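PDB 4R82: oxidoreductase from Streptomyces globisporus, which reduces FAD with NADH and releases FADH2, which diffuses freely to a halogenase and a monooxygenase of C-1027 enediyne antibiotic biosynthesis. Local coordinates for residues 35-40 and 70-75; 81-86 and 119-124; 136-141 and 150-155. One frame throughout, in Å; residues are numbered along the deposited sequence. Where two conformers were deposited one is given.

Contact 1. Residues 35-40 and 70-75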
loop_
_atom_site.group_PDB
_atom_site.type_symbol
_atom_site.label_atom_id
_atom_site.label_comp_id
_atom_site.label_asym_id
_atom_site.label_seq_id
_atom_site.Cartn_x
_atom_site.Cartn_y
_atom_site.Cartn_z
ATOM N N THR A 35 2.105 7.911 -5.911
ATOM C CA THR A 35 1.094 8.940 -6.127
ATOM C C THR A 35 1.661 10.301 -5.779
ATOM O O THR A 35 2.716 10.409 -5.135
ATOM C CB THR A 35 -0.155 8.732 -5.241
ATOM O OG1 THR A 35 0.152 9.102 -3.891
ATOM C CG2 THR A 35 -0.610 7.278 -5.273
ATOM N N VAL A 36 0.956 11.343 -6.198
ATOM C CA VAL A 36 1.171 12.663 -5.606
ATOM C C VAL A 36 -0.134 13.009 -4.919
ATOM O O VAL A 36 -1.204 12.992 -5.545
ATOM C CB VAL A 36 1.526 13.737 -6.646
ATOM C CG1 VAL A 36 1.607 15.112 -5.988
ATOM C CG2 VAL A 36 2.857 13.406 -7.325
ATOM N N VAL A 37 -0.052 13.285 -3.624
ATOM C CA VAL A 37 -1.198 13.773 -2.878
ATOM C C VAL A 37 -1.216 15.290 -2.971
ATOM O O VAL A 37 -0.181 15.932 -2.772
ATOM C CB VAL A 37 -1.101 13.349 -1.401
ATOM C CG1 VAL A 37 -2.226 13.982 -0.574
ATOM C CG2 VAL A 37 -1.156 11.828 -1.289
ATOM N N THR A 38 -2.378 15.871 -3.263
ATOM C CA THR A 38 -2.461 17.323 -3.335
ATOM C C THR A 38 -3.608 17.873 -2.506
ATOM O O THR A 38 -4.593 17.175 -2.226
ATOM C CB THR A 38 -2.604 17.829 -4.786
ATOM O OG1 THR A 38 -3.754 17.219 -5.393
ATOM C CG2 THR A 38 -1.365 17.481 -5.610
ATOM N N VAL A 39 -3.463 19.134 -2.118
ATOM C CA VAL A 39 -4.532 19.858 -1.443
ATOM C C VAL A 39 -4.682 21.234 -2.053
ATOM O O VAL A 39 -3.750 21.748 -2.682
ATOM C CB VAL A 39 -4.254 20.017 0.073
ATOM C CG1 VAL A 39 -4.226 18.663 0.761
ATOM C CG2 VAL A 39 -2.942 20.765 0.294
ATOM N N GLY A 40 -5.865 21.820 -1.874
ATOM C CA GLY A 40 -6.120 23.182 -2.291
ATOM C C GLY A 40 -5.926 24.113 -1.113
ATOM O O GLY A 40 -4.903 24.047 -0.425
ATOM N N ALA A 70 5.956 16.719 7.975
ATOM C CA ALA A 70 5.739 17.245 6.629
ATOM C C ALA A 70 4.788 18.444 6.678
ATOM O O ALA A 70 3.837 18.447 7.460
ATOM C CB ALA A 70 5.166 16.156 5.724
ATOM N N VAL A 71 5.021 19.450 5.836
ATOM C CA VAL A 71 4.062 20.551 5.690
ATOM C C VAL A 71 2.699 20.022 5.262
ATOM O O VAL A 71 1.651 20.512 5.705
ATOM C CB VAL A 71 4.561 21.615 4.695
ATOM C CG1 VAL A 71 3.434 22.552 4.282
ATOM C CG2 VAL A 71 5.702 22.404 5.305
HETATM N N MSE A 72 2.707 19.006 4.408
HETATM C CA MSE A 72 1.450 18.410 3.968
HETATM C C MSE A 72 0.628 17.914 5.161
HETATM O O MSE A 72 -0.603 17.931 5.140
HETATM C CB MSE A 72 1.712 17.263 2.991
HETATM C CG MSE A 72 0.455 16.490 2.592
HETATM SE SE MSE A 72 -0.840 17.617 1.678
HETATM C CE MSE A 72 0.236 17.927 0.118
ATOM N N HIS A 73 1.313 17.474 6.208
ATOM C CA HIS A 73 0.607 17.033 7.397
ATOM C C HIS A 73 -0.227 18.187 7.971
ATOM O O HIS A 73 -1.388 17.991 8.311
ATOM C CB HIS A 73 1.593 16.508 8.438
ATOM C CG HIS A 73 0.939 15.864 9.616
ATOM N ND1 HIS A 73 0.464 16.585 10.690
ATOM C CD2 HIS A 73 0.688 14.563 9.892
ATOM C CE1 HIS A 73 -0.060 15.755 11.576
ATOM N NE2 HIS A 73 0.073 14.522 11.119
ATOM N N GLN A 74 0.347 19.383 8.054
ATOM C CA GLN A 74 -0.391 20.526 8.611
ATOM C C GLN A 74 -1.582 20.885 7.719
ATOM O O GLN A 74 -2.666 21.221 8.213
ATOM C CB GLN A 74 0.529 21.735 8.825
ATOM N N ARG A 75 -1.403 20.767 6.405
ATOM C CA ARG A 75 -2.501 21.058 5.474
ATOM C C ARG A 75 -3.656 20.084 5.605
ATOM O O ARG A 75 -4.812 20.494 5.687
ATOM C CB ARG A 75 -2.004 21.026 4.039
ATOM C CG ARG A 75 -0.911 22.014 3.753
ATOM C CD ARG A 75 -1.449 23.422 3.647
ATOM N NE ARG A 75 -0.548 24.231 2.836
ATOM C CZ ARG A 75 0.531 24.835 3.317
ATOM N NH1 ARG A 75 0.823 24.729 4.607
ATOM N NH2 ARG A 75 1.310 25.547 2.515
#

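Contact 2. Residues 81-86 and 119-124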
loop_
_atom_site.group_PDB
_atom_site.type_symbol
_atom_site.label_atom_id
_atom_site.label_comp_id
_atom_site.label_asym_id
_atom_site.label_seq_id
_atom_site.Cartn_x
_atom_site.Cartn_y
_atom_site.Cartn_z
ATOM N N THR A 81 -10.618 18.072 2.428
ATOM C CA THR A 81 -10.502 17.160 1.293
ATOM C C THR A 81 -9.084 17.134 0.771
ATOM O O THR A 81 -8.325 18.076 0.990
ATOM C CB THR A 81 -11.402 17.569 0.093
ATOM O OG1 THR A 81 -11.052 18.888 -0.339
ATOM C CG2 THR A 81 -12.883 17.529 0.451
ATOM N N PHE A 82 -8.733 16.057 0.074
ATOM C CA PHE A 82 -7.436 15.973 -0.589
ATOM C C PHE A 82 -7.605 15.217 -1.889
ATOM O O PHE A 82 -8.655 14.631 -2.139
ATOM C CB PHE A 82 -6.346 15.317 0.290
ATOM C CG PHE A 82 -6.615 13.869 0.661
ATOM C CD1 PHE A 82 -7.330 13.560 1.809
ATOM C CD2 PHE A 82 -6.151 12.820 -0.132
ATOM C CE1 PHE A 82 -7.572 12.241 2.173
ATOM C CE2 PHE A 82 -6.397 11.493 0.220
ATOM C CZ PHE A 82 -7.111 11.204 1.376
ATOM N N ALA A 83 -6.595 15.259 -2.742
ATOM C CA ALA A 83 -6.676 14.497 -3.974
ATOM C C ALA A 83 -5.475 13.589 -4.097
ATOM O O ALA A 83 -4.400 13.856 -3.525
ATOM C CB ALA A 83 -6.792 15.406 -5.188
ATOM N N VAL A 84 -5.676 12.496 -4.821
ATOM C CA VAL A 84 -4.586 11.564 -5.093
ATOM C C VAL A 84 -4.432 11.414 -6.601
ATOM O O VAL A 84 -5.404 11.113 -7.299
ATOM C CB VAL A 84 -4.877 10.179 -4.467
ATOM C CG1 VAL A 84 -3.755 9.177 -4.807
ATOM C CG2 VAL A 84 -5.064 10.291 -2.963
ATOM N N SER A 85 -3.209 11.608 -7.110
ATOM C CA SER A 85 -2.938 11.382 -8.515
ATOM C C SER A 85 -1.998 10.199 -8.587
ATOM O O SER A 85 -0.858 10.283 -8.112
ATOM C CB SER A 85 -2.282 12.613 -9.153
ATOM O OG SER A 85 -3.141 13.743 -9.097
ATOM N N VAL A 86 -2.472 9.099 -9.168
ATOM C CA VAL A 86 -1.642 7.913 -9.325
ATOM C C VAL A 86 -0.752 8.113 -10.537
ATOM O O VAL A 86 -1.241 8.253 -11.666
ATOM C CB VAL A 86 -2.490 6.657 -9.527
ATOM C CG1 VAL A 86 -1.593 5.446 -9.801
ATOM C CG2 VAL A 86 -3.387 6.426 -8.312
ATOM N N GLU A 119 -12.524 19.585 -9.076
ATOM C CA GLU A 119 -13.777 20.282 -8.809
ATOM C C GLU A 119 -14.308 20.075 -7.392
ATOM O O GLU A 119 -14.993 20.950 -6.860
ATOM C CB GLU A 119 -14.840 19.872 -9.835
ATOM C CG GLU A 119 -14.551 20.350 -11.253
ATOM C CD GLU A 119 -15.387 19.630 -12.302
ATOM O OE1 GLU A 119 -16.208 18.762 -11.927
ATOM O OE2 GLU A 119 -15.217 19.929 -13.505
ATOM N N GLU A 120 -13.999 18.935 -6.774
ATOM C CA GLU A 120 -14.521 18.637 -5.434
ATOM C C GLU A 120 -13.542 18.993 -4.320
ATOM O O GLU A 120 -13.938 19.362 -3.212
ATOM C CB GLU A 120 -14.896 17.156 -5.321
ATOM C CG GLU A 120 -16.015 16.730 -6.242
ATOM C CD GLU A 120 -17.309 17.456 -5.940
ATOM O OE1 GLU A 120 -17.550 17.768 -4.753
ATOM O OE2 GLU A 120 -18.078 17.719 -6.889
ATOM N N SER A 121 -12.257 18.875 -4.620
ATOM C CA SER A 121 -11.220 19.068 -3.618
ATOM C C SER A 121 -10.606 20.452 -3.683
ATOM O O SER A 121 -9.990 20.908 -2.717
ATOM C CB SER A 121 -10.111 18.042 -3.824
ATOM O OG SER A 121 -9.508 18.217 -5.096
ATOM N N GLY A 122 -10.740 21.109 -4.831
ATOM C CA GLY A 122 -10.064 22.377 -5.055
ATOM C C GLY A 122 -8.561 22.184 -5.190
ATOM O O GLY A 122 -7.793 23.150 -5.186
ATOM N N ALA A 123 -8.147 20.926 -5.316
ATOM C CA ALA A 123 -6.726 20.584 -5.392
ATOM C C ALA A 123 -6.290 20.386 -6.830
ATOM O O ALA A 123 -7.055 19.865 -7.654
ATOM C CB ALA A 123 -6.446 19.330 -4.590
ATOM N N PRO A 124 -5.052 20.800 -7.144
ATOM C CA PRO A 124 -4.517 20.509 -8.474
ATOM C C PRO A 124 -4.383 19.005 -8.684
ATOM O O PRO A 124 -3.876 18.300 -7.811
ATOM C CB PRO A 124 -3.132 21.173 -8.446
ATOM C CG PRO A 124 -3.237 22.233 -7.386
ATOM C CD PRO A 124 -4.128 21.626 -6.340
HETATM O O HOH W 1 -8.038 20.196 -0.832
#

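Contact 3. Residues 136-141 and 150-155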
loop_
_atom_site.group_PDB
_atom_site.type_symbol
_atom_site.label_atom_id
_atom_site.label_comp_id
_atom_site.label_asym_id
_atom_site.label_seq_id
_atom_site.Cartn_x
_atom_site.Cartn_y
_atom_site.Cartn_z
ATOM N N ALA A 136 -12.785 12.974 0.726
ATOM C CA ALA A 136 -13.128 13.771 1.891
ATOM C C ALA A 136 -12.485 13.121 3.102
ATOM O O ALA A 136 -12.605 11.909 3.294
ATOM C CB ALA A 136 -14.635 13.813 2.065
ATOM N N ILE A 137 -11.805 13.911 3.928
ATOM C CA ILE A 137 -11.163 13.350 5.108
ATOM C C ILE A 137 -12.229 12.880 6.093
ATOM O O ILE A 137 -13.131 13.630 6.473
ATOM C CB ILE A 137 -10.198 14.348 5.751
ATOM C CG1 ILE A 137 -9.009 14.550 4.812
ATOM C CG2 ILE A 137 -9.714 13.804 7.071
ATOM C CD1 ILE A 137 -8.110 15.680 5.171
ATOM N N HIS A 138 -12.117 11.614 6.477
ATOM C CA HIS A 138 -13.112 11.017 7.346
ATOM C C HIS A 138 -12.569 10.750 8.739
ATOM O O HIS A 138 -13.248 11.039 9.725
ATOM C CB HIS A 138 -13.706 9.753 6.722
ATOM C CG HIS A 138 -15.022 9.980 6.048
ATOM N ND1 HIS A 138 -15.337 11.159 5.407
ATOM C CD2 HIS A 138 -16.106 9.179 5.914
ATOM C CE1 HIS A 138 -16.557 11.076 4.909
ATOM N NE2 HIS A 138 -17.046 9.884 5.202
ATOM N N ARG A 139 -11.348 10.227 8.837
ATOM C CA ARG A 139 -10.724 9.993 10.137
ATOM C C ARG A 139 -9.238 10.312 10.088
ATOM O O ARG A 139 -8.602 10.193 9.039
ATOM C CB ARG A 139 -10.881 8.530 10.566
ATOM C CG ARG A 139 -12.307 8.051 10.756
ATOM C CD ARG A 139 -12.913 8.553 12.054
ATOM N NE ARG A 139 -14.226 7.954 12.274
ATOM C CZ ARG A 139 -15.349 8.370 11.693
ATOM N NH1 ARG A 139 -15.328 9.396 10.852
ATOM N NH2 ARG A 139 -16.494 7.757 11.953
ATOM N N LEU A 140 -8.698 10.701 11.236
ATOM C CA LEU A 140 -7.262 10.786 11.442
ATOM C C LEU A 140 -6.925 9.766 12.528
ATOM O O LEU A 140 -7.500 9.798 13.631
ATOM C CB LEU A 140 -6.848 12.184 11.915
ATOM C CG LEU A 140 -6.435 13.203 10.859
ATOM C CD1 LEU A 140 -7.596 13.518 9.956
ATOM C CD2 LEU A 140 -5.900 14.471 11.503
ATOM N N TYR A 141 -6.002 8.859 12.228
ATOM C CA TYR A 141 -5.614 7.820 13.176
ATOM C C TYR A 141 -4.127 7.944 13.478
ATOM O O TYR A 141 -3.342 8.259 12.583
ATOM C CB TYR A 141 -5.849 6.435 12.560
ATOM C CG TYR A 141 -7.291 6.024 12.321
ATOM C CD1 TYR A 141 -8.271 6.236 13.281
ATOM C CD2 TYR A 141 -7.657 5.390 11.144
ATOM C CE1 TYR A 141 -9.580 5.834 13.071
ATOM C CE2 TYR A 141 -8.961 4.992 10.920
ATOM C CZ TYR A 141 -9.919 5.214 11.881
ATOM O OH TYR A 141 -11.221 4.805 11.666
ATOM N N LEU A 150 -7.701 8.740 6.660
ATOM C CA LEU A 150 -8.676 7.895 5.982
ATOM C C LEU A 150 -9.643 8.818 5.260
ATOM O O LEU A 150 -10.271 9.685 5.883
ATOM C CB LEU A 150 -9.424 7.054 7.019
ATOM C CG LEU A 150 -10.418 5.994 6.534
ATOM C CD1 LEU A 150 -9.704 4.885 5.799
ATOM C CD2 LEU A 150 -11.215 5.427 7.708
ATOM N N GLY A 151 -9.747 8.658 3.943
ATOM C CA GLY A 151 -10.618 9.514 3.161
ATOM C C GLY A 151 -11.690 8.734 2.442
ATOM O O GLY A 151 -11.465 7.590 2.046
ATOM N N GLU A 152 -12.856 9.353 2.283
ATOM C CA GLU A 152 -13.921 8.749 1.491
ATOM C C GLU A 152 -13.828 9.291 0.066
ATOM O O GLU A 152 -13.728 10.503 -0.139
ATOM C CB GLU A 152 -15.299 9.027 2.104
ATOM C CG GLU A 152 -16.433 8.425 1.262
ATOM C CD GLU A 152 -17.786 8.515 1.921
ATOM O OE1 GLU A 152 -17.848 8.869 3.115
ATOM O OE2 GLU A 152 -18.792 8.220 1.240
ATOM N N VAL A 153 -13.851 8.390 -0.920
ATOM C CA VAL A 153 -13.721 8.776 -2.319
ATOM C C VAL A 153 -15.015 9.454 -2.766
ATOM O O VAL A 153 -16.088 8.840 -2.710
ATOM C CB VAL A 153 -13.465 7.549 -3.214
ATOM C CG1 VAL A 153 -13.329 7.978 -4.675
ATOM C CG2 VAL A 153 -12.200 6.811 -2.749
ATOM N N ILE A 154 -14.905 10.726 -3.172
ATOM C CA ILE A 154 -16.061 11.503 -3.612
ATOM C C ILE A 154 -16.235 11.359 -5.114
ATOM O O ILE A 154 -17.356 11.212 -5.620
ATOM C CB ILE A 154 -15.894 12.998 -3.286
ATOM C CG1 ILE A 154 -15.651 13.193 -1.791
ATOM C CG2 ILE A 154 -17.109 13.796 -3.759
ATOM C CD1 ILE A 154 -16.636 12.456 -0.923
ATOM N N THR A 155 -15.126 11.409 -5.830
ATOM C CA THR A 155 -15.186 11.191 -7.261
ATOM C C THR A 155 -13.846 10.655 -7.701
ATOM O O THR A 155 -12.849 10.797 -6.994
ATOM C CB THR A 155 -15.534 12.481 -8.043
ATOM O OG1 THR A 155 -15.798 12.158 -9.419
ATOM C CG2 THR A 155 -14.394 13.463 -7.974
#

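Contact 1. Residues 35-40 and 70-75
Ala70 begins segment 70-75 on the flavin side, where it touches the bound FAD; its O accepts a hydrogen bond from His73 N as the chain turns into the helix. Met72, present as selenomethionine, carries most of the contact. Its CG stands anti to the backbone N, and the chain bends twice (chi2 62°, chi3 66°), so that the selenium meets Val39 tip to tip. SE lies 3.7 Å from Val39 CG1 and 4.0 Å from Val39 CG2, against both methyls. Past the selenium, Met72 CE rests 3.5 Å from Val37 O, and Val37 CG1 stands 4.5 Å from Met72 SE. His73 instead sends NE2 to Thr147 OG1. One turn on from Val71, Arg75 lays the base of its side chain against the strand, its CB 3.9 Å from Val39 CG2, the two side chains crossing at about a right angle; farther out, NE bonds to Glu43 O. The side chains meet by apolar packing in a largely buried contact, a helix packed across a sheet at 46° to strand 35-39. On one flank of that strand, 45-49 offers Arg45 and Met47 to Met72; on the other, Phe82 of 81-86 packs against Val37 and Val39.

Contact 2. Residues 81-86 and 119-124
Thr81 starts strand 81-86, which lies between 35-39 and 131-143 in the main antiparallel sheet, and leans its side chain onto 119-124, the loop between strands 115-117 and 124-126. Its CB lies 4.0 Å from Ser121 CA, so the branch point itself already rests on the loop backbone. From there the two arms part. CG2, anti to the carbonyl carbon, packs against Ala136 of the adjoining strand, whereas OG1 takes the crowded position between the backbone N and the carbonyl carbon (chi1 59°) and faces the loop. There OG1 is 3.3 Å from Ser121 CA and makes a weak hydrogen bond, also 3.3 Å, with Ser121 O, one whose proton has another possible acceptor. A water strengthens the join: it donates to Thr81 O at 2.8 Å and to Ser121 O at 2.8 Å, one proton to each carbonyl, bridging strand and loop.

The loop holds its own shape through an ST turn, in which Ser121 OG accepts from Ala123 N at 3.0 Å, spanning Gly122 with its positive phi of 70°. Deeper in, Ala83 CB packs against the same turn, 3.9 Å from Ser121 OG and 4.0 Å from Ala123 CB. Beyond the contact, Glu134 OE1 accepts from both Glu120 N and Ser121 N, and Pro124 O receives Thr38 OG1. Chemically, then, the join is graded: a weak hydroxyl bond and a shared water at the partly exposed end give way to methyl packing at the buried one, and the firmer direct bonds lie within the loop or reach other strands.

Contact 3. Residues 136-141 and 150-155
Leu150 O is gripped by two N-H groups of the facing strand. His138 N approaches at 2.7 Å, nearly along the C=O axis, while Arg139 N, at 3.2 Å, comes in plane onto a lone pair. Two successive residues thus face Leu150, which defines a classic beta bulge, and Leu150 N answers by donating to Arg139 O at 2.9 Å. Beyond the bulge, Ala136 and Glu152 form a regular antiparallel hydrogen-bonded pair, with Ala136 N to Glu152 O and Glu152 N to Ala136 O both 2.8 Å. These strands, 131-143 and 146-158, make a beta hairpin in the antiparallel sheet of the flavin reductase-like domain. On the face bearing Ala136 and Glu152, His138, in one of its two deposited conformers, turns its imidazole over the neighbouring strand: Glu152 CB makes a CH-pi contact 3.7 Å from the ring centroid. The extended glutamate then brings OE1 to 2.5 Å from His138 NE2, with ring and carboxylate planes 83° apart. Arg139 curls back, NH1 bonding to His138 O from above the carbonyl plane. Alongside, Leu150 CD2 sits 3.9 Å from Tyr141 CE2; that tyrosine stacks on Tyr141 of the second subunit and bonds through OH to Glu142 O of the same neighbour.

In the fold
The three contacts come in series along the chain, and all reach the same seven-stranded antiparallel sheet. Strands 35-39, 81-86, 131-143 and 146-158 are consecutive in it, so the contacts follow one another across the sheet, the helix and the loop packing on it and contact 3 lying within it. The centres of contacts 1 and 2 are about 10 Å apart, and they meet chiefly through Thr38. Those of contacts 2 and 3 are about 12 Å apart, joined by Phe82 on Ile137 and Glu120 on Ile154. Contacts 1 and 3 do not touch. The sheet links the FAD pocket, touched by Ala70, to the dimer interface, where Tyr141 stacks and Thr35 and Val86 also pack on the second subunit.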